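Local coordinates for TetR-family transcriptional regulator (Pectobacterium atrosepticum, PDB 2HYT), which probably regulates transcription by binding DNA through the helix-turn-helix domain typical of its family, at the interface of chains A and B. Sequence-based numbering; all coordinates share one arbitrary frame. Chains: chain A/B, TetR-family transcriptional regulator.

Contact 1: the interface of chains A and B. Residues chain A 146-148, 153, 192; chain B 184, 187, 190.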
# COMPACT_ATOMS: atom_id res chain seq x y z
N ALA A 146 23.74 6.99 1.53
CA ALA A 146 23.78 8.36 2.03
C ALA A 146 22.92 8.56 3.29
O ALA A 146 21.93 7.85 3.52
CB ALA A 146 23.32 9.36 0.91
N GLU A 147 23.30 9.54 4.11
CA GLU A 147 22.62 9.78 5.37
C GLU A 147 21.14 10.08 5.15
O GLU A 147 20.77 10.90 4.28
CB GLU A 147 23.30 10.91 6.12
CG GLU A 147 24.61 10.50 6.75
CD GLU A 147 24.46 10.03 8.18
OE1 GLU A 147 23.41 9.43 8.52
OE2 GLU A 147 25.40 10.29 8.96
N ALA A 148 20.30 9.41 5.94
CA ALA A 148 18.86 9.55 5.93
C ALA A 148 18.34 8.86 7.16
O ALA A 148 19.09 8.12 7.83
CB ALA A 148 18.29 8.93 4.70
N LEU A 153 13.37 5.96 5.23
CA LEU A 153 13.83 5.41 3.97
C LEU A 153 13.30 4.01 3.77
O LEU A 153 12.88 3.68 2.69
CB LEU A 153 15.34 5.46 3.90
CG LEU A 153 15.96 4.98 2.63
CD1 LEU A 153 15.32 5.65 1.38
CD2 LEU A 153 17.47 5.24 2.65
N LEU A 192 20.49 6.15 -3.81
CA LEU A 192 20.83 5.96 -2.40
C LEU A 192 22.32 5.93 -2.13
O LEU A 192 22.73 6.17 -0.99
CB LEU A 192 20.22 4.68 -1.89
CG LEU A 192 18.70 4.63 -2.06
CD1 LEU A 192 18.21 3.38 -1.33
CD2 LEU A 192 18.02 5.87 -1.58
N ALA B 184 14.55 11.68 2.77
CA ALA B 184 14.84 10.33 2.25
C ALA B 184 14.32 10.24 0.79
O ALA B 184 14.97 9.68 -0.08
CB ALA B 184 14.17 9.29 3.13
N LEU B 187 16.68 11.36 -1.92
CA LEU B 187 17.71 10.40 -2.30
C LEU B 187 17.18 9.37 -3.27
O LEU B 187 17.87 8.95 -4.19
CB LEU B 187 18.23 9.64 -1.06
CG LEU B 187 18.98 10.48 -0.06
CD1 LEU B 187 19.31 9.50 1.10
CD2 LEU B 187 20.25 11.12 -0.68
N ARG B 190 16.67 11.20 -6.83
CA ARG B 190 17.79 11.76 -7.57
C ARG B 190 18.39 10.78 -8.59
O ARG B 190 18.96 11.22 -9.63
CB ARG B 190 18.83 12.33 -6.62
CG ARG B 190 19.67 11.30 -5.94
CD ARG B 190 20.52 11.99 -4.90
NE ARG B 190 21.36 11.01 -4.21
CZ ARG B 190 22.36 11.32 -3.39
NH1 ARG B 190 22.67 12.58 -3.14
NH2 ARG B 190 23.07 10.35 -2.83
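B:Leu187 is the main knob of this patch, burying 60 Å² against residues of chain A just ahead of helix 150-170 and past the end of helix 174-190. The contact is largely apolar, and each part of the leucine has its own neighbour. On one branch, methyl CD1 meets A:Ala148 CB at 3.8 Å and also lies against the backbone carbonyl O of A:Glu147, likewise at 3.8 Å. The other methyl, CD2, reaches A:Ala146 CB at 3.9 Å. Closer to the backbone, B:Leu187 CB touches A:Leu192 CD2 at 3.8 Å, the two side chains crossing at about a right angle. With CG turned away from its own carbonyl carbon (chi1 -66°) and the outer chain extended, B:Leu187 spreads both methyls into the loop at A:Ala146 to A:Ala148.

A second apolar contact, one helical turn earlier, is made against the backbone: the methyl of B:Ala184 rests on the start of helix 150-170, its CB 4.0 Å from A:Leu153 CA. The small side chain probably allows the two helices to approach closely.

The arginine contributes by van der Waals contact. B:Arg190 runs extended from CG to NE and lays one face of its guanidinium over its own chain's B:Leu187, whose CD2 stands 3.4 Å above the guanidinium plane. Its terminal nitrogen NH2 comes 3.9 Å from A:Ala146 CB.

Contact 2: the interface of chains A and B. Residues chain A 160-161, 164, 181, 184-185, 188; chain B 153, 156.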
# COMPACT_ATOMS: atom_id res chain seq x y z
N SER A 160 7.45 1.12 -2.25
CA SER A 160 7.68 0.98 -3.69
C SER A 160 7.54 -0.48 -4.11
O SER A 160 6.92 -0.80 -5.13
CB SER A 160 9.05 1.54 -4.07
OG SER A 160 10.16 0.73 -3.69
N LEU A 161 8.14 -1.35 -3.31
CA LEU A 161 8.21 -2.77 -3.63
C LEU A 161 6.84 -3.40 -3.53
O LEU A 161 6.45 -4.18 -4.37
CB LEU A 161 9.17 -3.48 -2.70
CG LEU A 161 10.64 -3.09 -2.82
CD1 LEU A 161 11.48 -3.81 -1.71
CD2 LEU A 161 11.18 -3.43 -4.19
N ALA A 164 4.75 -2.19 -6.54
CA ALA A 164 5.25 -2.79 -7.78
C ALA A 164 4.88 -4.28 -7.84
O ALA A 164 4.55 -4.79 -8.90
CB ALA A 164 6.74 -2.55 -7.93
N GLY A 181 9.71 -3.77 -13.90
CA GLY A 181 9.78 -3.35 -12.50
C GLY A 181 11.18 -3.34 -11.94
O GLY A 181 11.61 -2.38 -11.27
N ALA A 184 13.19 -0.46 -13.49
CA ALA A 184 12.81 0.86 -12.93
C ALA A 184 13.34 0.96 -11.48
O ALA A 184 13.85 1.99 -11.05
CB ALA A 184 11.30 1.02 -12.97
N LEU A 185 13.18 -0.13 -10.73
CA LEU A 185 13.66 -0.17 -9.34
C LEU A 185 15.14 0.22 -9.25
O LEU A 185 15.56 0.97 -8.35
CB LEU A 185 13.43 -1.56 -8.78
CG LEU A 185 13.99 -1.84 -7.39
CD1 LEU A 185 13.28 -1.00 -6.31
CD2 LEU A 185 13.85 -3.35 -7.09
N LEU A 188 15.64 3.88 -9.15
CA LEU A 188 15.36 4.45 -7.83
C LEU A 188 16.43 4.15 -6.80
O LEU A 188 16.79 4.99 -5.96
CB LEU A 188 14.06 3.93 -7.27
CG LEU A 188 12.76 4.58 -7.72
CD1 LEU A 188 11.66 3.93 -6.93
CD2 LEU A 188 12.78 6.11 -7.51
N LEU B 153 7.59 2.52 -13.33
CA LEU B 153 8.24 3.52 -12.50
C LEU B 153 7.22 4.29 -11.70
O LEU B 153 7.42 4.54 -10.53
CB LEU B 153 9.10 4.43 -13.34
CG LEU B 153 9.87 5.48 -12.61
CD1 LEU B 153 10.69 4.87 -11.42
CD2 LEU B 153 10.81 6.20 -13.58
N LEU B 156 6.16 2.21 -8.62
CA LEU B 156 7.18 2.29 -7.60
C LEU B 156 7.10 3.62 -6.83
O LEU B 156 7.06 3.63 -5.61
CB LEU B 156 8.57 2.12 -8.20
CG LEU B 156 8.88 0.70 -8.66
CD1 LEU B 156 10.01 0.75 -9.74
CD2 LEU B 156 9.24 -0.18 -7.49
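The helix pairs 150-170 and 174-190 of the two subunits build the four-helix interface characteristic of TetR-family dimers, and here B:Leu156 is driven into the groove between the two helices of chain A. It is the classic knob-into-groove case: 91 Å² of this leucine is hidden by the partner. Its two methyls divide the groove between them. CD1 turns to helix 174-190, where it presses on A:Ala184 CB at 3.5 Å and on the backbone N of A:Leu185 at 3.4 Å. CD2 turns to helix 150-170, meeting A:Ala164 CB at 3.5 Å and the carbonyl O of A:Ser160 at 3.4 Å. Both methyl-to-alanine contacts are tighter than usual, and the small alanines on both walls are probably what allows so close a fit.

The first torsion, chi1 -72°, carries CG away from the carbonyl carbon and points the fork into the groove. Below the fork, B:Leu156 CB touches A:Leu188 CD1 at 3.8 Å; these leucines run past each other in opposite senses, the A:Leu188 methyl lying on the stem of B:Leu156. At the base of the knob the carbonyl O of B:Leu156 lies 3.3 Å from A:Ser160 CB, bringing the two copies of helix 150-170 near each other. B:Leu153 adds its backbone side to the cover over A:Ala184.

The patch thus lies in the body of the bundle, where helix 150-170 of one subunit lies over the groove between the last two helices of the other and sends a leucine into it.

Contact 3: the interface of chains A and B. Residues chain A 153, 156, 187-188, 191-192; chain B 187-188.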
# COMPACT_ATOMS: atom_id res chain seq x y z
N LEU A 153 13.37 5.96 5.23
CA LEU A 153 13.83 5.41 3.97
C LEU A 153 13.30 4.01 3.77
O LEU A 153 12.88 3.68 2.69
CB LEU A 153 15.34 5.46 3.90
CG LEU A 153 15.96 4.98 2.63
CD1 LEU A 153 15.32 5.65 1.38
CD2 LEU A 153 17.47 5.24 2.65
N LEU A 156 9.66 4.19 2.51
CA LEU A 156 9.64 4.52 1.10
C LEU A 156 9.96 3.29 0.24
O LEU A 156 9.23 2.96 -0.68
CB LEU A 156 10.62 5.64 0.79
CG LEU A 156 10.17 7.01 1.30
CD1 LEU A 156 11.43 7.92 1.46
CD2 LEU A 156 9.13 7.62 0.39
N LEU A 187 16.86 2.21 -11.04
CA LEU A 187 17.03 3.66 -11.12
C LEU A 187 16.69 4.34 -9.81
O LEU A 187 17.33 5.30 -9.41
CB LEU A 187 16.11 4.25 -12.20
CG LEU A 187 16.42 3.85 -13.62
CD1 LEU A 187 15.32 4.51 -14.47
CD2 LEU A 187 17.85 4.30 -14.04
N LEU A 188 15.64 3.88 -9.15
CA LEU A 188 15.36 4.45 -7.83
C LEU A 188 16.43 4.15 -6.80
O LEU A 188 16.79 4.99 -5.96
CB LEU A 188 14.06 3.93 -7.27
CG LEU A 188 12.76 4.58 -7.72
CD1 LEU A 188 11.66 3.93 -6.93
CD2 LEU A 188 12.78 6.11 -7.51
N GLY A 191 20.28 6.10 -6.52
CA GLY A 191 20.44 7.41 -5.89
C GLY A 191 20.76 7.30 -4.41
O GLY A 191 21.25 8.25 -3.80
N LEU A 192 20.49 6.15 -3.81
CA LEU A 192 20.83 5.96 -2.40
C LEU A 192 22.32 5.93 -2.13
O LEU A 192 22.73 6.17 -0.99
CB LEU A 192 20.22 4.68 -1.89
CG LEU A 192 18.70 4.63 -2.06
CD1 LEU A 192 18.21 3.38 -1.33
CD2 LEU A 192 18.02 5.87 -1.58
N LEU B 187 16.68 11.36 -1.92
CA LEU B 187 17.71 10.40 -2.30
C LEU B 187 17.18 9.37 -3.27
O LEU B 187 17.87 8.95 -4.19
CB LEU B 187 18.23 9.64 -1.06
CG LEU B 187 18.98 10.48 -0.06
CD1 LEU B 187 19.31 9.50 1.10
CD2 LEU B 187 20.25 11.12 -0.68
N LEU B 188 15.96 8.91 -3.06
CA LEU B 188 15.39 7.99 -4.05
C LEU B 188 15.16 8.63 -5.40
O LEU B 188 15.37 8.02 -6.46
CB LEU B 188 14.06 7.45 -3.59
CG LEU B 188 14.04 6.27 -2.64
CD1 LEU B 188 12.60 5.89 -2.44
CD2 LEU B 188 14.87 5.08 -3.17
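Flat peptide units, not aromatic rings, set the geometry where A:Gly191 meets B:Leu187. The carbonyl O of B:Leu187 stands almost directly above one face of the A:Gly191 to A:Leu192 peptide, 3.3 Å from A:Gly191 C. The glycine has no side chain to hold the two backbones apart. Close by, the carbonyls of A:Leu188 and B:Leu188 pass each other roughly antiparallel across the two-fold axis, their O atoms 3.4 Å apart and neither pointing straight at the other.

The leucine methyls close over these backbone groups in a reciprocal clasp. B:Leu188 CD2 sits 3.4 Å from the A:Leu188 carbonyl O, and A:Leu188 CD2 approaches the B:Leu188 carbonyl O at the same 3.4 Å. In both chains chi1 is -83°, placing CG opposite the carbonyl carbon and carrying the branch toward the partner. The same B:Leu188 CD2 also meets A:Leu192 CD2 at 3.6 Å. These two side chains lie alongside one another and point the same way. B:Leu188 CD1 packs against A:Leu156 CB, the twin of the contact described for B:Leu156, while A:Leu153 CD1 lies beside the branch point CG. In all, 53 Å² of B:Leu188 is hidden.

The patch occupies the symmetric centre where the C-terminal ends of the two 174-190 helices come together, with the segment just beyond helix 174-190 of chain A laid against the last turn of its counterpart and helix 150-170 of chain A flanking it.

Contact 3 lies between the other two: its C-alpha centre is about 6 Å from that of contact 1 and about 10 Å from that of contact 2, while contacts 1 and 2 are about 16 Å apart. Contacts 1 and 3 share A:Leu153, A:Leu192 and B:Leu187; contacts 2 and 3 share A:Leu188. The three thus adjoin in one largely apolar seam using helices 150-170 and 174-190 together with the loop ahead of the first and the segment past the second. The two-fold symmetry and the family's habit of dimerising make it probable that this is the biological dimer, which would hold two DNA-binding domains together.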